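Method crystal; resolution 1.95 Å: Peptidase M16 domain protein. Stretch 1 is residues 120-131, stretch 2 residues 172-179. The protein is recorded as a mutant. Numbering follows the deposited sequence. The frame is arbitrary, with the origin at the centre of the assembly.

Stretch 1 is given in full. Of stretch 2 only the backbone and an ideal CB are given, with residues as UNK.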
# COMPACT_ATOMS: atom_id res chain seq x y z
N HIS A 120 -28.04 7.18 -14.72
CA HIS A 120 -29.20 6.37 -15.03
C HIS A 120 -29.88 5.93 -13.73
O HIS A 120 -29.62 4.86 -13.19
CB HIS A 120 -28.80 5.18 -15.94
CG HIS A 120 -28.21 5.61 -17.25
ND1 HIS A 120 -28.97 5.84 -18.38
CD2 HIS A 120 -26.92 5.88 -17.60
CE1 HIS A 120 -28.17 6.21 -19.37
NE2 HIS A 120 -26.93 6.26 -18.92
N LEU A 121 -30.77 6.78 -13.25
CA LEU A 121 -31.51 6.53 -12.02
C LEU A 121 -32.96 6.20 -12.30
O LEU A 121 -33.59 6.80 -13.16
CB LEU A 121 -31.49 7.79 -11.15
CG LEU A 121 -30.13 8.30 -10.70
CD1 LEU A 121 -30.33 9.50 -9.82
CD2 LEU A 121 -29.38 7.19 -9.98
N THR A 122 -33.49 5.24 -11.54
CA THR A 122 -34.90 4.88 -11.59
C THR A 122 -35.38 4.80 -10.15
O THR A 122 -34.56 4.63 -9.23
CB THR A 122 -35.14 3.49 -12.24
OG1 THR A 122 -34.67 2.46 -11.36
CG2 THR A 122 -34.43 3.37 -13.61
N ASP A 123 -36.69 4.93 -9.94
CA ASP A 123 -37.21 4.84 -8.58
C ASP A 123 -36.80 3.51 -7.98
O ASP A 123 -36.36 3.45 -6.83
CB ASP A 123 -38.73 5.02 -8.52
CG ASP A 123 -39.16 6.42 -8.88
OD1 ASP A 123 -38.71 7.37 -8.20
OD2 ASP A 123 -39.95 6.57 -9.84
N GLU A 124 -36.90 2.45 -8.79
CA GLU A 124 -36.51 1.11 -8.38
C GLU A 124 -35.06 1.06 -7.89
O GLU A 124 -34.81 0.71 -6.74
CB GLU A 124 -36.75 0.11 -9.53
CG GLU A 124 -36.36 -1.34 -9.23
CD GLU A 124 -35.18 -1.84 -10.06
OE1 GLU A 124 -35.44 -2.52 -11.08
OE2 GLU A 124 -34.01 -1.58 -9.69
N ASN A 125 -34.10 1.46 -8.74
CA ASN A 125 -32.68 1.29 -8.42
C ASN A 125 -32.16 2.26 -7.38
O ASN A 125 -31.10 2.02 -6.78
CB ASN A 125 -31.81 1.28 -9.70
CG ASN A 125 -31.53 2.66 -10.27
OD1 ASN A 125 -31.83 3.69 -9.67
ND2 ASN A 125 -30.95 2.68 -11.47
N VAL A 126 -32.88 3.36 -7.18
CA VAL A 126 -32.65 4.23 -6.04
C VAL A 126 -33.08 3.51 -4.77
O VAL A 126 -32.39 3.55 -3.76
CB VAL A 126 -33.41 5.59 -6.17
CG1 VAL A 126 -33.50 6.32 -4.83
CG2 VAL A 126 -32.73 6.47 -7.21
N GLU A 127 -34.21 2.82 -4.81
CA GLU A 127 -34.61 2.01 -3.65
C GLU A 127 -33.59 0.90 -3.34
O GLU A 127 -33.10 0.80 -2.20
CB GLU A 127 -36.02 1.44 -3.82
CG GLU A 127 -36.62 0.93 -2.51
CD GLU A 127 -36.52 1.95 -1.40
OE1 GLU A 127 -37.50 2.68 -1.19
OE2 GLU A 127 -35.45 2.04 -0.75
N LYS A 128 -33.21 0.12 -4.35
CA LYS A 128 -32.24 -0.96 -4.15
C LYS A 128 -30.95 -0.47 -3.50
O LYS A 128 -30.45 -1.09 -2.55
CB LYS A 128 -31.90 -1.64 -5.49
CG LYS A 128 -30.90 -2.79 -5.34
CD LYS A 128 -30.71 -3.54 -6.62
CE LYS A 128 -29.67 -4.63 -6.45
NZ LYS A 128 -29.35 -5.25 -7.76
N GLU A 129 -30.44 0.66 -3.98
CA GLU A 129 -29.14 1.11 -3.56
C GLU A 129 -29.20 1.66 -2.13
O GLU A 129 -28.18 1.72 -1.46
CB GLU A 129 -28.57 2.15 -4.54
CG GLU A 129 -27.06 2.36 -4.46
CD GLU A 129 -26.27 1.19 -5.00
OE1 GLU A 129 -25.15 0.94 -4.50
OE2 GLU A 129 -26.76 0.50 -5.92
N LYS A 130 -30.38 2.07 -1.66
CA LYS A 130 -30.53 2.58 -0.27
C LYS A 130 -30.24 1.47 0.75
O LYS A 130 -29.58 1.70 1.76
CB LYS A 130 -31.93 3.13 -0.01
CG LYS A 130 -32.17 4.58 -0.42
CD LYS A 130 -33.64 4.96 -0.20
CE LYS A 130 -33.99 6.32 -0.78
NZ LYS A 130 -35.15 6.94 -0.08
N GLY A 131 -30.76 0.28 0.46
CA GLY A 131 -30.52 -0.90 1.30
C GLY A 131 -29.05 -1.29 1.36
O GLY A 131 -28.52 -1.66 2.44
N UNK A 172 -30.73 9.44 7.01
CA UNK A 172 -30.58 10.43 5.96
C UNK A 172 -30.59 9.75 4.60
O UNK A 172 -31.22 10.22 3.66
CB UNK A 172 -29.29 11.23 6.15
N UNK A 173 -29.91 8.62 4.49
CA UNK A 173 -29.86 7.88 3.23
C UNK A 173 -31.29 7.47 2.83
O UNK A 173 -31.70 7.61 1.68
CB UNK A 173 -28.95 6.65 3.36
N UNK A 174 -32.06 7.03 3.82
CA UNK A 174 -33.45 6.66 3.60
C UNK A 174 -34.32 7.83 3.12
O UNK A 174 -35.29 7.60 2.39
CB UNK A 174 -34.03 6.08 4.89
N UNK A 175 -34.00 9.06 3.50
CA UNK A 175 -34.83 10.20 3.06
C UNK A 175 -34.43 10.72 1.67
O UNK A 175 -35.16 11.51 1.08
CB UNK A 175 -34.73 11.34 4.08
N UNK A 176 -33.28 10.29 1.15
CA UNK A 176 -32.82 10.76 -0.17
C UNK A 176 -33.87 10.37 -1.24
O UNK A 176 -34.39 9.27 -1.21
CB UNK A 176 -31.45 10.17 -0.51
N UNK A 177 -34.19 11.30 -2.14
CA UNK A 177 -35.14 11.04 -3.22
C UNK A 177 -34.43 11.13 -4.57
O UNK A 177 -33.41 11.81 -4.71
CB UNK A 177 -36.31 12.02 -3.16
N UNK A 178 -34.99 10.48 -5.57
CA UNK A 178 -34.44 10.53 -6.93
C UNK A 178 -34.30 11.98 -7.41
O UNK A 178 -33.32 12.32 -8.08
CB UNK A 178 -35.33 9.74 -7.89
N UNK A 179 -35.26 12.81 -7.05
CA UNK A 179 -35.30 14.23 -7.43
C UNK A 179 -34.08 14.98 -6.89
O UNK A 179 -33.41 15.75 -7.60
CB UNK A 179 -36.58 14.88 -6.92

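Position 172 is helical, and its ideal CB has nothing of stretch 1 within 5.5 Å. This contact sets no rule there, and many residues would do; the deposited one is Ser172, whose OG is hydrogen-bonded elsewhere in the structure.

At 173 the CA-to-CB bond runs sideways, with the ideal CB 5.2 Å from Lys130 O. The aliphatic stem of Lys130 lies close by, so a compact apolar residue suits, though alanine would leave the stem less covered. The deposited Val173 (chi1 t) brings CG1 to 4.1 Å from Lys130 CG.

Position 174 also points sideways. Its ideal CB is 5.2 Å from Lys130 NZ, which argues for an acid or a neutral polar group; further along, however, Glu127 holds out a carboxylate that a long basic chain could reach. The residue is Arg174. Its chi1, chi2 and chi3 all lie between wells, and NH1 makes a weak, nearly straight hydrogen bond to Glu127 OE1 at 3.4 Å, part of a salt bridge. The acid sits at the guanidinium edge while Lys130 NZ lies over one face, 3.8 Å from Arg174 NH1, a like-charge proximity the acid can help offset.

At 175 CB points away, so small or polar residues fit equally well; it is Ala175.

The backbone now does the work. Lys130 extends along the chain to residues 174-176, where its NZ donates to two carbonyl oxygens: Lys130 NZ to Arg174 O is 2.6 Å. The second bond, from Lys130 NZ to the backbone O of 176, is 2.7 Å. Neither bond needs a particular side chain on stretch 2. At 176, phi/psi of -59/135 is an extended conformation, and the ideal CB lies 4.6 Å from Lys130 CE, favouring an aliphatic residue. Ile176 is deposited; its CB lies 4.6 Å from Lys130 CE, and the end of its side chain leads away.

Position 177 points away, with phi/psi of -115/157 just before a helix. Serine, threonine, aspartate or asparagine would suit such an N-cap; Thr177 caps a backbone N just past the stretch.

Position 178 points toward stretch 1. Its ideal CB is 4.2 Å from Val126 CG2 and 4.1 Å from Asp123 OD1, asking for an apolar stem and a positive or hydrogen-bond-donating end; lysine, arginine or perhaps glutamine could serve. Lys178 packs CB on Val126 CG2 at 4.2 Å, passes CG within 4.2 Å of Leu121 CB, and turns at chi3 (p). Its NZ reaches Asp123 OD2 at 3.0 Å, a salt bridge with a weak hydrogen bond.

At 179 CB points away into space free of stretch 1, so polar residues suit; it is Glu179, which touches a crystal neighbour.

Stretch 2 172-179: SVRAITKE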
# COMPACT_ATOMS: atom_id res chain seq x y z
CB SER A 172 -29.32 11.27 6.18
OG SER A 172 -28.14 10.60 5.76
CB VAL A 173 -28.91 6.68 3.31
CG1 VAL A 173 -29.22 5.67 2.22
CG2 VAL A 173 -27.47 7.14 3.22
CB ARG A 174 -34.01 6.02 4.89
CG ARG A 174 -35.47 6.32 5.22
CD ARG A 174 -36.42 5.17 4.90
NE ARG A 174 -37.13 5.32 3.62
CZ ARG A 174 -37.13 4.43 2.62
NH1 ARG A 174 -37.83 4.69 1.52
NH2 ARG A 174 -36.44 3.29 2.69
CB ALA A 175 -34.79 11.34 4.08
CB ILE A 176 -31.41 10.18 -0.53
CG1 ILE A 176 -30.33 10.79 0.36
CG2 ILE A 176 -31.04 10.45 -1.98
CD1 ILE A 176 -28.93 10.22 0.15
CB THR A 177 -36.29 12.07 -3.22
OG1 THR A 177 -35.77 13.33 -3.65
CG2 THR A 177 -36.91 12.21 -1.82
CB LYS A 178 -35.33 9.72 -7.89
CG LYS A 178 -34.81 9.69 -9.32
CD LYS A 178 -35.68 8.83 -10.25
CE LYS A 178 -36.95 9.55 -10.67
NZ LYS A 178 -37.99 8.57 -10.96
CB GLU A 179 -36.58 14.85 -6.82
CG GLU A 179 -37.89 14.47 -7.51
CD GLU A 179 -38.33 12.98 -7.35
OE1 GLU A 179 -38.15 12.36 -6.28
OE2 GLU A 179 -38.90 12.44 -8.34
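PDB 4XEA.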